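Local coordinates for putative exported protein (Bordetella pertussis, PDB 2DVZ) that binds glutamate as a periplasmic solute receptor and probably delivers it for uptake across the inner membrane, at residues A[17-28]-A[48-59]. Numbering follows the deposited sequence.
Sequences PSKAIRVIVPFA and LGQPMVVENKGG. With GLU (glutamic acid), chain G.
Six backbone hydrogen bonds, running from Ile21 N to Pro51 O at one end to Lys57 N to Val25 O (2.8 Å) at the other, pair strands 21-25 and 52-56 in parallel. Their short axes approach to 4.5 Å and diverge by 30°, evidence of sheet twist.

The closely packed face carries Ile21, Val23 and Val25 against Met52 and Val54. The selenomethionine side chain of Met52 lies alongside Ile21, and the bend at its end sets CE 3.9 Å from Val23 CG2. Further along, Val25 CG2 meets Val54 CG1 at 3.8 Å. Helix 32-48 covers this face through Thr33 and Ala37, both touched by Val25.

The other face is more polar and, at Val53, exposed, although Ile24 on it is buried, touching the Glu55 and Lys57 chains. Here Arg22 grips Glu55 side-on: NE reaches OE2 at 2.8 Å and NH2 reaches OE1 at 3.1 Å, each on a syn side. The guanidinium and carboxylate are nearly coplanar, 23° apart. A bend at chi3 turns the arginine's end into this two-bond pairing. Lys57 NZ reaches the same OE1 from the anti side, well out of the carboxylate plane, and also pairs with Glu68, so carboxylates probably offset the Arg22-Lys57 like-charge proximity.

At the C-terminal end of strand 52-56, Asn56 ND2 donates almost straight to Phe27 O (3.1 Å, 167°); Arg38 of helix 32-48 donates to Asn56 OD1, and Asp34 takes a second bond from ND2. The Phe27 ring lies under the bound glutamate, whose CG sits 3.7 Å above the ring plane. Parallel pairing and the order strand 21-25, helix 32-48, strand 52-56 define a beta-alpha-beta crossover, with the ligand at the C-terminal end of strand 21-25, as in periplasmic binding proteins.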
# COMPACT_ATOMS: atom_id res chain seq x y z
N PRO A 17 18.77 -16.03 -12.89
CA PRO A 17 18.03 -17.07 -12.17
C PRO A 17 18.00 -18.37 -12.99
O PRO A 17 17.90 -18.30 -14.20
CB PRO A 17 16.63 -16.48 -12.03
CG PRO A 17 16.55 -15.34 -13.11
CD PRO A 17 17.89 -15.31 -13.82
N SER A 18 18.07 -19.53 -12.32
CA SER A 18 18.17 -20.83 -12.99
C SER A 18 16.91 -21.64 -12.70
O SER A 18 16.64 -22.69 -13.31
CB SER A 18 19.45 -21.56 -12.54
OG SER A 18 19.48 -21.78 -11.13
N LYS A 19 16.10 -21.09 -11.80
CA LYS A 19 14.82 -21.66 -11.43
C LYS A 19 13.78 -20.54 -11.06
O LYS A 19 14.13 -19.36 -11.01
CB LYS A 19 15.05 -22.63 -10.27
CG LYS A 19 15.45 -21.95 -8.99
CD LYS A 19 15.85 -22.91 -7.92
CE LYS A 19 16.07 -22.15 -6.65
NZ LYS A 19 16.82 -22.88 -5.59
N ALA A 20 12.54 -20.95 -10.79
CA ALA A 20 11.47 -20.07 -10.30
C ALA A 20 11.85 -19.24 -9.08
O ALA A 20 12.55 -19.72 -8.16
CB ALA A 20 10.19 -20.88 -9.98
N ILE A 21 11.35 -18.01 -9.08
CA ILE A 21 11.52 -17.08 -7.97
C ILE A 21 10.17 -16.93 -7.27
O ILE A 21 9.17 -16.69 -7.92
CB ILE A 21 12.02 -15.71 -8.46
CG1 ILE A 21 13.34 -15.85 -9.22
CG2 ILE A 21 12.13 -14.73 -7.32
CD1 ILE A 21 13.44 -14.94 -10.39
N ARG A 22 10.17 -17.13 -5.95
CA ARG A 22 9.00 -16.95 -5.13
C ARG A 22 8.94 -15.45 -4.80
O ARG A 22 9.96 -14.82 -4.49
CB ARG A 22 9.10 -17.79 -3.84
CG ARG A 22 9.14 -19.32 -4.07
CD ARG A 22 9.57 -20.13 -2.79
NE ARG A 22 8.75 -19.77 -1.63
CZ ARG A 22 9.21 -19.64 -0.39
NH1 ARG A 22 10.50 -19.84 -0.10
NH2 ARG A 22 8.36 -19.29 0.59
N VAL A 23 7.74 -14.90 -4.91
CA VAL A 23 7.52 -13.52 -4.52
C VAL A 23 6.40 -13.51 -3.50
O VAL A 23 5.26 -13.86 -3.80
CB VAL A 23 7.18 -12.60 -5.72
CG1 VAL A 23 6.99 -11.09 -5.22
CG2 VAL A 23 8.30 -12.69 -6.79
N ILE A 24 6.74 -13.11 -2.30
CA ILE A 24 5.79 -13.07 -1.21
C ILE A 24 5.11 -11.71 -1.15
O ILE A 24 5.75 -10.66 -0.99
CB ILE A 24 6.47 -13.42 0.16
CG1 ILE A 24 7.04 -14.86 0.15
CG2 ILE A 24 5.49 -13.26 1.33
CD1 ILE A 24 7.99 -15.14 1.44
N VAL A 25 3.78 -11.76 -1.25
CA VAL A 25 2.92 -10.62 -1.04
C VAL A 25 2.32 -10.71 0.38
O VAL A 25 1.52 -11.60 0.67
CB VAL A 25 1.85 -10.53 -2.19
CG1 VAL A 25 0.73 -9.53 -1.88
CG2 VAL A 25 2.55 -10.18 -3.47
N PRO A 26 2.71 -9.78 1.27
CA PRO A 26 2.29 -9.85 2.67
C PRO A 26 0.83 -9.42 2.91
O PRO A 26 0.48 -9.03 4.01
CB PRO A 26 3.30 -8.93 3.35
CG PRO A 26 3.52 -7.85 2.29
CD PRO A 26 3.62 -8.65 1.03
N PHE A 27 -0.03 -9.56 1.90
CA PHE A 27 -1.44 -9.22 2.02
C PHE A 27 -2.28 -10.20 1.23
O PHE A 27 -1.79 -10.85 0.32
CB PHE A 27 -1.70 -7.78 1.55
CG PHE A 27 -1.23 -6.76 2.51
CD1 PHE A 27 -1.99 -6.49 3.67
CD2 PHE A 27 -0.02 -6.10 2.31
CE1 PHE A 27 -1.55 -5.58 4.61
CE2 PHE A 27 0.42 -5.16 3.26
CZ PHE A 27 -0.35 -4.90 4.41
N ALA A 28 -3.56 -10.25 1.56
CA ALA A 28 -4.54 -11.10 0.87
C ALA A 28 -4.64 -10.75 -0.62
O ALA A 28 -4.27 -9.64 -1.03
CB ALA A 28 -5.92 -10.92 1.55
N LEU A 48 13.27 -12.10 -17.35
CA LEU A 48 14.22 -12.93 -16.59
C LEU A 48 14.35 -14.37 -17.13
O LEU A 48 15.34 -15.04 -16.86
CB LEU A 48 13.90 -12.92 -15.08
CG LEU A 48 14.17 -11.61 -14.30
CD1 LEU A 48 13.50 -11.60 -12.89
CD2 LEU A 48 15.65 -11.35 -14.22
N GLY A 49 13.35 -14.81 -17.88
CA GLY A 49 13.33 -16.17 -18.44
C GLY A 49 13.12 -17.25 -17.38
O GLY A 49 13.45 -18.43 -17.62
N GLN A 50 12.56 -16.83 -16.22
CA GLN A 50 12.11 -17.73 -15.16
C GLN A 50 10.77 -17.28 -14.61
O GLN A 50 10.50 -16.09 -14.52
CB GLN A 50 13.13 -17.83 -14.01
CG GLN A 50 14.46 -18.47 -14.37
CD GLN A 50 14.37 -19.89 -14.88
OE1 GLN A 50 13.45 -20.65 -14.55
NE2 GLN A 50 15.34 -20.27 -15.70
N PRO A 51 9.90 -18.23 -14.24
CA PRO A 51 8.69 -17.78 -13.52
C PRO A 51 8.98 -17.08 -12.18
O PRO A 51 9.93 -17.43 -11.47
CB PRO A 51 7.91 -19.08 -13.26
CG PRO A 51 8.97 -20.18 -13.38
CD PRO A 51 9.90 -19.70 -14.44
N MSE A 52 8.16 -16.08 -11.88
CA MSE A 52 8.10 -15.43 -10.60
C MSE A 52 6.73 -15.72 -10.04
O MSE A 52 5.73 -15.29 -10.58
CB MSE A 52 8.29 -13.93 -10.77
CG MSE A 52 9.71 -13.57 -11.16
SE MSE A 52 9.90 -11.66 -11.18
CE MSE A 52 10.74 -11.31 -9.44
N VAL A 53 6.69 -16.48 -8.96
CA VAL A 53 5.44 -17.04 -8.50
C VAL A 53 5.01 -16.32 -7.24
O VAL A 53 5.68 -16.35 -6.22
CB VAL A 53 5.55 -18.59 -8.35
CG1 VAL A 53 4.23 -19.20 -7.91
CG2 VAL A 53 5.97 -19.19 -9.66
N VAL A 54 3.87 -15.64 -7.33
CA VAL A 54 3.32 -14.87 -6.21
C VAL A 54 2.69 -15.79 -5.17
O VAL A 54 1.93 -16.72 -5.49
CB VAL A 54 2.29 -13.80 -6.72
CG1 VAL A 54 1.55 -13.12 -5.58
CG2 VAL A 54 2.97 -12.75 -7.61
N GLU A 55 3.04 -15.52 -3.92
CA GLU A 55 2.52 -16.21 -2.76
C GLU A 55 1.86 -15.14 -1.91
O GLU A 55 2.52 -14.19 -1.51
CB GLU A 55 3.67 -16.81 -1.93
CG GLU A 55 4.05 -18.19 -2.36
CD GLU A 55 5.36 -18.68 -1.73
OE1 GLU A 55 5.68 -18.34 -0.56
OE2 GLU A 55 6.06 -19.44 -2.42
N ASN A 56 0.58 -15.31 -1.61
CA ASN A 56 -0.06 -14.36 -0.74
C ASN A 56 0.02 -14.88 0.68
O ASN A 56 -0.44 -15.99 0.97
CB ASN A 56 -1.51 -14.12 -1.19
CG ASN A 56 -1.60 -13.37 -2.54
OD1 ASN A 56 -1.69 -13.99 -3.62
ND2 ASN A 56 -1.59 -12.05 -2.48
N LYS A 57 0.62 -14.08 1.56
CA LYS A 57 0.74 -14.39 2.98
C LYS A 57 0.21 -13.24 3.84
O LYS A 57 0.97 -12.52 4.47
CB LYS A 57 2.20 -14.71 3.37
CG LYS A 57 2.90 -15.79 2.54
CD LYS A 57 2.40 -17.17 2.91
CE LYS A 57 2.73 -18.21 1.81
NZ LYS A 57 4.22 -18.25 1.48
N GLY A 58 -1.10 -13.07 3.87
CA GLY A 58 -1.65 -11.97 4.62
C GLY A 58 -1.80 -12.27 6.09
O GLY A 58 -1.61 -13.40 6.52
N GLY A 59 -2.19 -11.25 6.86
CA GLY A 59 -2.33 -11.42 8.29
C GLY A 59 -1.48 -10.43 9.04
O GLY A 59 -0.30 -10.21 8.68
N GLU G . -2.21 -1.55 3.26
CA GLU G . -1.19 -2.14 2.37
C GLU G . -0.08 -1.15 2.04
O GLU G . 0.16 -0.73 0.91
CB GLU G . -1.83 -2.77 1.14
CG GLU G . -3.08 -3.60 1.49
CD GLU G . -3.33 -4.75 0.56
OE1 GLU G . -2.51 -4.92 -0.36
OE2 GLU G . -4.34 -5.51 0.76
OXT GLU G . 0.66 -0.78 2.97
O HOH W 1 -1.94 -8.74 6.01